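PDB 2H0A: transcriptional regulator from Thermus thermophilus, which probably regulates transcription as a CcpA-type repressor, sensing an effector through a domain of the periplasmic binding protein-like kind. Local coordinates for residues A[118-123]-A[157-162]; A[187-192]-A[216-221]; A[113-118]-A[176-181]; A[12-17]-A[61-66]. All blocks are in the same frame, centred on the assembly; numbering follows the deposited sequence.

Contact 1 (A[118-123]-A[157-162]); sequences AIAVEE and LYITRH
I119 and T160 touch through their CG2 methyls, 3.7 Å apart, on neighbouring parallel strands at one border of the sheet. Helix 133-147 links the two strands, so the unit is a beta-alpha-beta crossover of the Rossmann-like periplasmic binding protein fold. The backbone ladder is regular. Y158 N donates to A118 O, and A120 N donates to Y158 O. T160 N then bonds A120 O, and E122 N bonds T160 O at 2.7 Å with an N-H...O angle of 163°.

I119, V121, T160 and A118 are the buried part. The side chains of I119 and T160 lie side by side and point the same way. I119 CG1 lies beside the backbone N (chi1 -54°), which leaves CG2 anti to N and against the threonine. A170 and F174 of helix 164-175 cover I119 and Y158. V121 CG1 meets H162 CB at 3.6 Å. On the other face, L157 CD1 lies 4.1 Å from A118 CB and 4.0 Å from A120 CB, and M138 packs on A118 and L157.

The outer part of this second face is the solvent side. I159 and E122 are exposed there and run alongside each other, I159 CG2 against E122 CB. The E123 and R161 end is partly exposed, and E165 of the second subunit packs on T160 nearby. E123 is poorly ordered, and its side chain crosses that of R161 at about a right angle. As modelled, E123 OE1 presents its syn lone pair to R161 NH2 in a salt bridge at 2.9 Å, and the anti lone pair of E123 OE2 takes the backbone N of H162 at 3.1 Å.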
loop_
_atom_site.group_PDB
_atom_site.type_symbol
_atom_site.label_atom_id
_atom_site.label_comp_id
_atom_site.label_asym_id
_atom_site.label_seq_id
_atom_site.Cartn_x
_atom_site.Cartn_y
_atom_site.Cartn_z
ATOM N N ALA A 118 -2.437 4.498 21.933
ATOM C CA ALA A 118 -3.192 3.871 20.868
ATOM C C ALA A 118 -2.739 4.385 19.506
ATOM O O ALA A 118 -2.290 5.533 19.368
ATOM C CB ALA A 118 -4.677 4.135 21.061
ATOM N N ILE A 119 -2.851 3.520 18.504
ATOM C CA ILE A 119 -2.478 3.871 17.145
ATOM C C ILE A 119 -3.746 3.811 16.298
ATOM O O ILE A 119 -4.458 2.804 16.297
ATOM C CB ILE A 119 -1.412 2.896 16.567
ATOM C CG1 ILE A 119 -0.205 2.823 17.505
ATOM C CG2 ILE A 119 -0.949 3.377 15.195
ATOM C CD1 ILE A 119 0.897 1.925 17.027
ATOM N N ALA A 120 -4.030 4.906 15.600
ATOM C CA ALA A 120 -5.206 4.997 14.751
ATOM C C ALA A 120 -4.792 5.023 13.285
ATOM O O ALA A 120 -3.980 5.852 12.870
ATOM C CB ALA A 120 -5.995 6.249 15.100
ATOM N N VAL A 121 -5.349 4.106 12.506
ATOM C CA VAL A 121 -5.034 4.025 11.086
ATOM C C VAL A 121 -5.845 5.043 10.289
ATOM O O VAL A 121 -7.072 5.103 10.397
ATOM C CB VAL A 121 -5.303 2.616 10.543
ATOM C CG1 VAL A 121 -4.948 2.550 9.070
ATOM C CG2 VAL A 121 -4.496 1.599 11.339
ATOM N N GLU A 122 -5.140 5.837 9.488
ATOM C CA GLU A 122 -5.751 6.884 8.681
ATOM C C GLU A 122 -5.478 6.696 7.189
ATOM O O GLU A 122 -4.486 7.202 6.661
ATOM C CB GLU A 122 -5.212 8.247 9.136
ATOM C CG GLU A 122 -5.831 9.463 8.455
ATOM C CD GLU A 122 -7.250 9.735 8.915
ATOM O OE1 GLU A 122 -7.462 9.901 10.136
ATOM O OE2 GLU A 122 -8.153 9.787 8.053
ATOM N N GLU A 123 -6.355 5.962 6.513
ATOM C CA GLU A 123 -6.212 5.739 5.077
ATOM C C GLU A 123 -7.245 6.571 4.326
ATOM O O GLU A 123 -8.443 6.490 4.610
ATOM C CB GLU A 123 -6.398 4.262 4.734
ATOM C CG GLU A 123 -5.226 3.379 5.122
ATOM C CD GLU A 123 -3.908 3.883 4.567
ATOM O OE1 GLU A 123 -3.914 4.502 3.481
ATOM O OE2 GLU A 123 -2.864 3.649 5.214
ATOM N N LEU A 157 -2.377 9.383 21.699
ATOM C CA LEU A 157 -2.833 8.810 20.443
ATOM C C LEU A 157 -1.847 9.130 19.328
ATOM O O LEU A 157 -1.159 10.150 19.366
ATOM C CB LEU A 157 -4.187 9.396 20.059
ATOM C CG LEU A 157 -4.737 8.966 18.704
ATOM C CD1 LEU A 157 -5.205 7.522 18.782
ATOM C CD2 LEU A 157 -5.877 9.862 18.316
ATOM N N TYR A 158 -1.777 8.250 18.336
ATOM C CA TYR A 158 -0.902 8.480 17.202
ATOM C C TYR A 158 -1.647 8.058 15.961
ATOM O O TYR A 158 -2.220 6.974 15.909
ATOM C CB TYR A 158 0.386 7.672 17.308
ATOM C CG TYR A 158 1.446 8.117 16.318
ATOM C CD1 TYR A 158 2.226 9.242 16.561
ATOM C CD2 TYR A 158 1.668 7.408 15.141
ATOM C CE1 TYR A 158 3.198 9.644 15.668
ATOM C CE2 TYR A 158 2.641 7.808 14.238
ATOM C CZ TYR A 158 3.403 8.925 14.508
ATOM O OH TYR A 158 4.378 9.319 13.613
ATOM N N ILE A 159 -1.645 8.929 14.962
ATOM C CA ILE A 159 -2.323 8.642 13.713
ATOM C C ILE A 159 -1.277 8.366 12.636
ATOM O O ILE A 159 -0.285 9.093 12.518
ATOM C CB ILE A 159 -3.211 9.836 13.295
ATOM C CG1 ILE A 159 -4.115 10.239 14.468
ATOM C CG2 ILE A 159 -4.055 9.460 12.084
ATOM C CD1 ILE A 159 -4.898 11.512 14.245
ATOM N N THR A 160 -1.495 7.313 11.857
ATOM C CA THR A 160 -0.562 6.953 10.799
ATOM C C THR A 160 -1.196 6.018 9.764
ATOM O O THR A 160 -2.407 5.827 9.758
ATOM C CB THR A 160 0.725 6.311 11.402
ATOM O OG1 THR A 160 1.654 6.023 10.353
ATOM C CG2 THR A 160 0.400 5.036 12.164
ATOM N N ARG A 161 -0.377 5.448 8.886
ATOM C CA ARG A 161 -0.873 4.553 7.843
ATOM C C ARG A 161 -0.833 3.105 8.309
ATOM O O ARG A 161 -0.175 2.774 9.295
ATOM C CB ARG A 161 -0.035 4.684 6.572
ATOM C CG ARG A 161 0.363 6.106 6.183
ATOM C CD ARG A 161 -0.741 6.865 5.482
ATOM N NE ARG A 161 -1.309 6.115 4.365
ATOM C CZ ARG A 161 -0.607 5.576 3.369
ATOM N NH1 ARG A 161 0.713 5.697 3.338
ATOM N NH2 ARG A 161 -1.230 4.914 2.397
ATOM N N HIS A 162 -1.540 2.246 7.578
ATOM C CA HIS A 162 -1.612 0.828 7.898
ATOM C C HIS A 162 -0.359 0.104 7.410
ATOM O O HIS A 162 -0.366 -0.555 6.381
ATOM C CB HIS A 162 -2.882 0.232 7.275
ATOM C CG HIS A 162 -3.052 -1.240 7.514
ATOM N ND1 HIS A 162 -2.762 -2.188 6.557
ATOM C CD2 HIS A 162 -3.491 -1.923 8.599
ATOM C CE1 HIS A 162 -3.014 -3.393 7.040
ATOM N NE2 HIS A 162 -3.457 -3.259 8.275
#

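Contact 2 (A[187-192]-A[216-221]); sequences GADQVA and DGHPFA
D189 reaches across to the loop 216-218 with its carboxylate. Of the polar contacts, one is a direct hydrogen bond: H218 N donates to D189 OD2 at 2.8 Å, with an N-H...O angle of 158°. The donor lies nearly in line with the C-O bond. The other oxygen, OD1, is bonded to T228 OG1. Both carboxylate oxygens are thus held, which fixes the rotation of the group. An alanine in place of D189 would probably leave H218 N and T228 OG1 without this acceptor and the loop less firmly tied to the helix start. H218 ND1 is bonded to R16 NH1.

A second polar link runs through water. Water 1 accepts from Q190 N at 3.0 Å and donates to D216 OD2 at 2.6 Å. The D189 and D216 carboxylate planes are 86° apart.

The packing contacts involve F220. Its CZ lies 3.6 Å from D189 CB, and the backbone N of Q190 sits at the ring edge. H218 CB lies over one ring face of F220, offset toward the rim. D216 CB stands over the centre of the H218 ring.

A188 is the N-cap of helix 189-200. The two loops follow parallel strands 182-185 and 210-215. These are the C-terminal ends of the strands, where proteins of the LacI/GalR type bind effectors between their two subdomains; a comparable role here is only probable.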
loop_
_atom_site.group_PDB
_atom_site.type_symbol
_atom_site.label_atom_id
_atom_site.label_comp_id
_atom_site.label_asym_id
_atom_site.label_seq_id
_atom_site.Cartn_x
_atom_site.Cartn_y
_atom_site.Cartn_z
ATOM N N GLY A 187 -4.107 -1.276 16.895
ATOM C CA GLY A 187 -5.282 -0.996 16.091
ATOM C C GLY A 187 -5.375 -1.902 14.882
ATOM O O GLY A 187 -6.454 -2.093 14.337
ATOM N N ALA A 188 -4.233 -2.438 14.458
ATOM C CA ALA A 188 -4.143 -3.360 13.324
ATOM C C ALA A 188 -2.896 -4.222 13.532
ATOM O O ALA A 188 -1.873 -3.739 14.030
ATOM C CB ALA A 188 -4.038 -2.595 12.024
ATOM N N ASP A 189 -2.970 -5.496 13.164
ATOM C CA ASP A 189 -1.827 -6.371 13.361
ATOM C C ASP A 189 -0.580 -5.940 12.590
ATOM O O ASP A 189 0.536 -6.046 13.096
ATOM C CB ASP A 189 -2.196 -7.813 13.015
ATOM C CG ASP A 189 -3.188 -8.413 14.001
ATOM O OD1 ASP A 189 -3.261 -7.922 15.151
ATOM O OD2 ASP A 189 -3.885 -9.384 13.633
ATOM N N GLN A 190 -0.768 -5.445 11.373
ATOM C CA GLN A 190 0.352 -5.003 10.543
ATOM C C GLN A 190 1.178 -3.925 11.270
ATOM O O GLN A 190 2.407 -3.974 11.311
ATOM C CB GLN A 190 -0.195 -4.469 9.212
ATOM C CG GLN A 190 0.828 -4.349 8.099
ATOM C CD GLN A 190 1.614 -5.623 7.888
ATOM O OE1 GLN A 190 2.813 -5.675 8.149
ATOM N NE2 GLN A 190 0.943 -6.663 7.418
ATOM N N VAL A 191 0.476 -2.958 11.849
ATOM C CA VAL A 191 1.094 -1.862 12.588
ATOM C C VAL A 191 1.744 -2.414 13.861
ATOM O O VAL A 191 2.847 -2.006 14.238
ATOM C CB VAL A 191 0.016 -0.808 12.943
ATOM C CG1 VAL A 191 0.634 0.380 13.648
ATOM C CG2 VAL A 191 -0.708 -0.374 11.667
ATOM N N ALA A 192 1.051 -3.357 14.502
ATOM C CA ALA A 192 1.530 -4.009 15.717
ATOM C C ALA A 192 2.856 -4.738 15.478
ATOM O O ALA A 192 3.675 -4.875 16.389
ATOM C CB ALA A 192 0.485 -4.991 16.221
ATOM N N ASP A 216 -7.347 -7.625 14.428
ATOM C CA ASP A 216 -7.431 -8.499 13.251
ATOM C C ASP A 216 -7.044 -9.975 13.319
ATOM O O ASP A 216 -7.251 -10.716 12.373
ATOM C CB ASP A 216 -6.390 -8.146 12.180
ATOM C CG ASP A 216 -6.830 -7.005 11.265
ATOM O OD1 ASP A 216 -8.036 -6.670 11.192
ATOM O OD2 ASP A 216 -5.949 -6.443 10.584
ATOM N N GLY A 217 -6.475 -10.402 14.438
ATOM C CA GLY A 217 -6.121 -11.801 14.571
ATOM C C GLY A 217 -5.541 -12.551 13.379
ATOM O O GLY A 217 -5.850 -13.729 13.161
ATOM N N HIS A 218 -4.765 -11.858 12.554
ATOM C CA HIS A 218 -4.165 -12.476 11.379
ATOM C C HIS A 218 -3.303 -13.686 11.688
ATOM O O HIS A 218 -2.734 -13.794 12.772
ATOM C CB HIS A 218 -3.312 -11.471 10.605
ATOM C CG HIS A 218 -4.109 -10.446 9.873
ATOM N ND1 HIS A 218 -5.310 -10.734 9.265
ATOM C CD2 HIS A 218 -3.869 -9.137 9.634
ATOM C CE1 HIS A 218 -5.780 -9.646 8.684
ATOM N NE2 HIS A 218 -4.924 -8.663 8.892
ATOM N N PRO A 219 -3.195 -14.618 10.732
ATOM C CA PRO A 219 -2.385 -15.821 10.925
ATOM C C PRO A 219 -0.950 -15.505 11.357
ATOM O O PRO A 219 -0.404 -16.153 12.243
ATOM C CB PRO A 219 -2.441 -16.489 9.554
ATOM C CG PRO A 219 -3.812 -16.134 9.080
ATOM C CD PRO A 219 -3.924 -14.676 9.451
ATOM N N PHE A 220 -0.343 -14.502 10.741
ATOM C CA PHE A 220 1.026 -14.171 11.087
ATOM C C PHE A 220 1.191 -13.717 12.530
ATOM O O PHE A 220 2.308 -13.579 13.022
ATOM C CB PHE A 220 1.575 -13.113 10.119
ATOM C CG PHE A 220 0.985 -11.736 10.287
ATOM C CD1 PHE A 220 1.276 -10.962 11.409
ATOM C CD2 PHE A 220 0.189 -11.185 9.288
ATOM C CE1 PHE A 220 0.787 -9.662 11.526
ATOM C CE2 PHE A 220 -0.304 -9.882 9.398
ATOM C CZ PHE A 220 -0.002 -9.124 10.519
ATOM N N ALA A 221 0.077 -13.506 13.216
ATOM C CA ALA A 221 0.107 -13.039 14.597
ATOM C C ALA A 221 0.547 -14.080 15.616
ATOM O O ALA A 221 1.078 -13.731 16.669
ATOM C CB ALA A 221 -1.258 -12.493 14.984
HETATM O O HOH W 1 -3.517 -5.547 10.237
#

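Contact 3 (A[113-118]-A[176-181]); sequences PGPIFA and EKASPP
F117 and P115 both meet the methyl of A178. The phenylalanine CG is anti to its carbonyl carbon (chi1 -61°), and the ring reaches the loop with its outer end. A178 CB sits at the ring edge, in its plane, 3.9 Å from F117 CZ. The pyrrolidine of P115 is puckered C-gamma endo, and its CG approaches A178 CB to 3.6 Å. The alanine methyl is thus shared by an aromatic edge and a proline ring.

K177 runs obliquely past the phenylalanine. Its CB and CD each lie 4.2 Å from F117 CE2. The lysine chain is extended up to CE and bends at chi4, with its amine leading away.

G114 and P181 meet through the backbone. G114 CA points a C-H at P181 O, 3.3 Å away. A side chain at G114 would clash with that oxygen, and the positive phi of 83° also suits glycine.

The segments lie where strand 116-121 begins and where the loop after helix 164-175 leads into its neighbour, strand 182-185. F174 of that helix meets the F117 ring. An alanine in place of F117 would probably leave F174 without its aromatic partner and open a gap beside the A178 methyl.

No conventional hydrogen bond crosses between the segments. Their cohesion therefore rests on apolar contact and one C-H...O contact.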
loop_
_atom_site.group_PDB
_atom_site.type_symbol
_atom_site.label_atom_id
_atom_site.label_comp_id
_atom_site.label_asym_id
_atom_site.label_seq_id
_atom_site.Cartn_x
_atom_site.Cartn_y
_atom_site.Cartn_z
ATOM N N PRO A 113 0.386 -1.906 34.143
ATOM C CA PRO A 113 1.124 -0.729 34.612
ATOM C C PRO A 113 1.630 0.112 33.426
ATOM O O PRO A 113 1.766 -0.396 32.308
ATOM C CB PRO A 113 2.279 -1.342 35.403
ATOM C CG PRO A 113 1.723 -2.652 35.863
ATOM C CD PRO A 113 0.999 -3.144 34.655
ATOM N N GLY A 114 1.906 1.391 33.670
ATOM C CA GLY A 114 2.399 2.252 32.611
ATOM C C GLY A 114 1.290 2.819 31.745
ATOM O O GLY A 114 0.261 2.165 31.565
ATOM N N PRO A 115 1.473 4.031 31.184
ATOM C CA PRO A 115 0.503 4.722 30.326
ATOM C C PRO A 115 0.083 3.936 29.089
ATOM O O PRO A 115 0.882 3.244 28.466
ATOM C CB PRO A 115 1.226 6.011 29.966
ATOM C CG PRO A 115 2.654 5.573 29.943
ATOM C CD PRO A 115 2.752 4.759 31.195
ATOM N N ILE A 116 -1.183 4.064 28.734
ATOM C CA ILE A 116 -1.739 3.369 27.592
ATOM C C ILE A 116 -1.826 4.284 26.366
ATOM O O ILE A 116 -2.410 5.375 26.426
ATOM C CB ILE A 116 -3.136 2.845 27.937
ATOM C CG1 ILE A 116 -3.040 1.907 29.145
ATOM C CG2 ILE A 116 -3.743 2.164 26.726
ATOM C CD1 ILE A 116 -4.370 1.582 29.795
ATOM N N PHE A 117 -1.229 3.837 25.263
ATOM C CA PHE A 117 -1.233 4.593 24.017
ATOM C C PHE A 117 -2.013 3.808 22.981
ATOM O O PHE A 117 -2.214 2.601 23.120
ATOM C CB PHE A 117 0.189 4.807 23.485
ATOM C CG PHE A 117 1.080 5.589 24.400
ATOM C CD1 PHE A 117 1.772 4.960 25.423
ATOM C CD2 PHE A 117 1.232 6.963 24.233
ATOM C CE1 PHE A 117 2.604 5.673 26.263
ATOM C CE2 PHE A 117 2.063 7.690 25.069
ATOM C CZ PHE A 117 2.753 7.041 26.090
ATOM N N ALA A 118 -2.437 4.498 21.933
ATOM C CA ALA A 118 -3.192 3.871 20.868
ATOM C C ALA A 118 -2.739 4.385 19.506
ATOM O O ALA A 118 -2.290 5.533 19.368
ATOM C CB ALA A 118 -4.677 4.135 21.061
ATOM N N GLU A 176 9.054 9.067 23.632
ATOM C CA GLU A 176 9.547 10.362 24.079
ATOM C C GLU A 176 8.552 10.986 25.058
ATOM O O GLU A 176 8.823 12.014 25.683
ATOM C CB GLU A 176 9.855 11.291 22.890
ATOM C CG GLU A 176 8.961 11.163 21.678
ATOM C CD GLU A 176 9.484 11.955 20.469
ATOM O OE1 GLU A 176 10.652 11.741 20.067
ATOM O OE2 GLU A 176 8.722 12.788 19.918
ATOM N N LYS A 177 7.411 10.319 25.210
ATOM C CA LYS A 177 6.362 10.754 26.128
ATOM C C LYS A 177 6.379 9.907 27.409
ATOM O O LYS A 177 5.870 10.327 28.448
ATOM C CB LYS A 177 4.980 10.634 25.471
ATOM C CG LYS A 177 4.649 11.710 24.452
ATOM C CD LYS A 177 3.229 11.521 23.913
ATOM C CE LYS A 177 2.871 12.519 22.799
ATOM N NZ LYS A 177 2.597 13.911 23.271
ATOM N N ALA A 178 6.963 8.715 27.327
ATOM C CA ALA A 178 7.012 7.826 28.477
ATOM C C ALA A 178 8.081 6.749 28.366
ATOM O O ALA A 178 8.479 6.340 27.278
ATOM C CB ALA A 178 5.647 7.172 28.676
ATOM N N SER A 179 8.543 6.287 29.515
ATOM C CA SER A 179 9.554 5.250 29.555
ATOM C C SER A 179 8.848 3.932 29.823
ATOM O O SER A 179 7.693 3.911 30.255
ATOM C CB SER A 179 10.561 5.524 30.674
ATOM O OG SER A 179 10.000 5.259 31.948
ATOM N N PRO A 180 9.525 2.812 29.547
ATOM C CA PRO A 180 8.907 1.512 29.791
ATOM C C PRO A 180 8.637 1.405 31.286
ATOM O O PRO A 180 9.339 2.018 32.093
ATOM C CB PRO A 180 9.982 0.535 29.325
ATOM C CG PRO A 180 10.679 1.297 28.241
ATOM C CD PRO A 180 10.819 2.660 28.862
ATOM N N PRO A 181 7.605 0.646 31.677
ATOM C CA PRO A 181 6.708 -0.092 30.793
ATOM C C PRO A 181 5.599 0.795 30.249
ATOM O O PRO A 181 5.186 1.763 30.893
ATOM C CB PRO A 181 6.149 -1.166 31.705
ATOM C CG PRO A 181 5.969 -0.406 32.974
ATOM C CD PRO A 181 7.276 0.375 33.088
#

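Contact 4 (A[12-17]-A[61-66]); sequences EFYRRL and LASYDL
Y14 points its hydroxyl at S63. Y14 OH donates to S63 OG at 2.6 Å, and the serine oxygen lies near the plane of the tyrosine ring, at its edge. The Y14 CG is anti to the carbonyl carbon (chi1 -64°), and the ring carries the hydroxyl away from the helix to the strand end. S63 OG has a second partner, D85 OD2, so this buried hydroxyl is held from two residues.

F13 takes a different direction. Its CG is anti to the backbone N (chi1 178°), and from there the ring lies against its neighbour: F13 CD2 stands 3.6 Å above one face of the Y14 ring, offset toward the rim. The edge of the F13 ring faces the serine too, with CE2 3.6 Å from S63 OG.

These residues belong to a Rossmann-like half of the periplasmic binding protein fold. Helix 12-25 follows strand 2-6, which lies next to parallel strand 58-62 in the sheet. The contact sits at the start of the helix and the C-terminal end of strand 58-62.

A62 supplies the apolar part. Its CB lies near the plane of the Y14 ring, 4.2 Å from CE1. From the next helical turn, L17 CD2 reaches the same methyl at 3.8 Å. V84 of strand 81-84 packs on both L17 and A62. The Y64 ring comes to the far end of Y14, where its CE1 is 4.0 Å from Y14 OH.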
loop_
_atom_site.group_PDB
_atom_site.type_symbol
_atom_site.label_atom_id
_atom_site.label_comp_id
_atom_site.label_asym_id
_atom_site.label_seq_id
_atom_site.Cartn_x
_atom_site.Cartn_y
_atom_site.Cartn_z
ATOM N N GLU A 12 -3.993 -8.585 4.016
ATOM C CA GLU A 12 -4.226 -9.933 4.523
ATOM C C GLU A 12 -5.699 -10.136 4.887
ATOM O O GLU A 12 -6.204 -11.256 4.878
ATOM C CB GLU A 12 -3.342 -10.197 5.745
ATOM C CG GLU A 12 -3.630 -11.511 6.451
ATOM C CD GLU A 12 -3.197 -12.727 5.652
ATOM O OE1 GLU A 12 -3.229 -12.667 4.404
ATOM O OE2 GLU A 12 -2.837 -13.752 6.273
ATOM N N PHE A 13 -6.383 -9.037 5.193
ATOM C CA PHE A 13 -7.789 -9.077 5.571
ATOM C C PHE A 13 -8.646 -9.547 4.413
ATOM O O PHE A 13 -9.670 -10.208 4.606
ATOM C CB PHE A 13 -8.250 -7.690 6.020
ATOM C CG PHE A 13 -9.714 -7.614 6.379
ATOM C CD1 PHE A 13 -10.181 -8.135 7.579
ATOM C CD2 PHE A 13 -10.626 -7.006 5.517
ATOM C CE1 PHE A 13 -11.534 -8.046 7.915
ATOM C CE2 PHE A 13 -11.978 -6.915 5.852
ATOM C CZ PHE A 13 -12.428 -7.436 7.051
ATOM N N TYR A 14 -8.233 -9.202 3.202
ATOM C CA TYR A 14 -8.990 -9.605 2.037
ATOM C C TYR A 14 -8.574 -10.988 1.589
ATOM O O TYR A 14 -9.365 -11.709 0.989
ATOM C CB TYR A 14 -8.828 -8.566 0.931
ATOM C CG TYR A 14 -9.410 -7.247 1.365
ATOM C CD1 TYR A 14 -10.793 -7.069 1.442
ATOM C CD2 TYR A 14 -8.588 -6.232 1.850
ATOM C CE1 TYR A 14 -11.342 -5.923 2.006
ATOM C CE2 TYR A 14 -9.123 -5.080 2.418
ATOM C CZ TYR A 14 -10.503 -4.934 2.498
ATOM O OH TYR A 14 -11.029 -3.817 3.111
ATOM N N ARG A 15 -7.344 -11.382 1.893
ATOM C CA ARG A 15 -6.926 -12.715 1.497
ATOM C C ARG A 15 -7.779 -13.687 2.295
ATOM O O ARG A 15 -8.378 -14.603 1.733
ATOM C CB ARG A 15 -5.446 -12.968 1.802
ATOM C CG ARG A 15 -4.972 -14.327 1.295
ATOM C CD ARG A 15 -3.632 -14.762 1.875
ATOM N NE ARG A 15 -3.719 -15.106 3.293
ATOM C CZ ARG A 15 -4.454 -16.100 3.783
ATOM N NH1 ARG A 15 -5.178 -16.863 2.975
ATOM N NH2 ARG A 15 -4.476 -16.325 5.086
ATOM N N ARG A 16 -7.842 -13.467 3.607
ATOM C CA ARG A 16 -8.620 -14.324 4.503
ATOM C C ARG A 16 -10.105 -14.290 4.186
ATOM O O ARG A 16 -10.794 -15.296 4.321
ATOM C CB ARG A 16 -8.427 -13.899 5.957
ATOM C CG ARG A 16 -6.991 -13.915 6.434
ATOM C CD ARG A 16 -6.896 -13.249 7.794
ATOM N NE ARG A 16 -7.695 -13.957 8.789
ATOM C CZ ARG A 16 -8.007 -13.474 9.987
ATOM N NH1 ARG A 16 -7.586 -12.270 10.352
ATOM N NH2 ARG A 16 -8.747 -14.197 10.814
ATOM N N LEU A 17 -10.587 -13.124 3.767
ATOM C CA LEU A 17 -11.995 -12.932 3.443
ATOM C C LEU A 17 -12.393 -13.799 2.261
ATOM O O LEU A 17 -13.427 -14.460 2.286
ATOM C CB LEU A 17 -12.257 -11.462 3.115
ATOM C CG LEU A 17 -13.685 -10.964 3.340
ATOM C CD1 LEU A 17 -13.999 -11.010 4.831
ATOM C CD2 LEU A 17 -13.833 -9.547 2.824
ATOM N N LEU A 61 -19.883 -7.623 -2.064
ATOM C CA LEU A 61 -19.155 -6.368 -1.899
ATOM C C LEU A 61 -18.429 -6.321 -0.564
ATOM O O LEU A 61 -19.041 -6.505 0.482
ATOM C CB LEU A 61 -20.116 -5.188 -1.993
ATOM C CG LEU A 61 -19.615 -3.972 -2.777
ATOM C CD1 LEU A 61 -20.579 -2.813 -2.564
ATOM C CD2 LEU A 61 -18.206 -3.582 -2.329
ATOM N N ALA A 62 -17.127 -6.049 -0.599
ATOM C CA ALA A 62 -16.325 -6.012 0.620
ATOM C C ALA A 62 -15.905 -4.632 1.144
ATOM O O ALA A 62 -15.531 -3.739 0.383
ATOM C CB ALA A 62 -15.089 -6.891 0.437
ATOM N N SER A 63 -15.982 -4.495 2.467
ATOM C CA SER A 63 -15.595 -3.299 3.219
ATOM C C SER A 63 -16.155 -1.947 2.822
ATOM O O SER A 63 -16.286 -1.076 3.669
ATOM C CB SER A 63 -14.074 -3.200 3.265
ATOM O OG SER A 63 -13.515 -4.372 3.825
ATOM N N TYR A 64 -16.485 -1.749 1.552
ATOM C CA TYR A 64 -17.012 -0.452 1.126
ATOM C C TYR A 64 -18.447 -0.509 0.646
ATOM O O TYR A 64 -18.809 -1.342 -0.183
ATOM C CB TYR A 64 -16.087 0.153 0.077
ATOM C CG TYR A 64 -14.702 0.339 0.641
ATOM C CD1 TYR A 64 -13.798 -0.723 0.702
ATOM C CD2 TYR A 64 -14.322 1.557 1.200
ATOM C CE1 TYR A 64 -12.547 -0.576 1.315
ATOM C CE2 TYR A 64 -13.085 1.717 1.815
ATOM C CZ TYR A 64 -12.199 0.650 1.872
ATOM O OH TYR A 64 -10.979 0.808 2.497
ATOM N N ASP A 65 -19.259 0.406 1.165
ATOM C CA ASP A 65 -20.684 0.409 0.879
ATOM C C ASP A 65 -21.313 0.904 -0.424
ATOM O O ASP A 65 -21.230 0.246 -1.458
ATOM C CB ASP A 65 -21.429 1.058 2.056
ATOM C CG ASP A 65 -22.937 1.048 1.865
ATOM O OD1 ASP A 65 -23.448 0.113 1.211
ATOM O OD2 ASP A 65 -23.606 1.972 2.369
ATOM N N LEU A 66 -21.970 2.055 -0.351
ATOM C CA LEU A 66 -22.711 2.605 -1.480
ATOM C C LEU A 66 -22.001 3.476 -2.504
ATOM O O LEU A 66 -20.782 3.632 -2.494
ATOM C CB LEU A 66 -23.956 3.346 -0.948
ATOM C CG LEU A 66 -23.770 4.489 0.065
ATOM C CD1 LEU A 66 -23.596 5.805 -0.689
ATOM C CD2 LEU A 66 -24.979 4.583 1.000
#

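Contact 4 is buried, contacts 1 and 2 are partly buried, and contact 3 lies at the surface, its centre about 24 Å from the centre of the chain. Contacts 1 and 3 use the same strand, 116-121, and share A118. Contact 1 is a backbone ladder ending in a salt bridge, while contact 3 is mainly apolar. Contacts 1 and 2 touch where H162 packs on A188 and Q190 and I119 on V191. Contacts 2 and 4 rest on buried polar groups where helix starts meet loops that follow strands, an aspartate in contact 2 and a pair of hydroxyls in contact 4. R16 of helix 12-25 joins them by reaching D216 O.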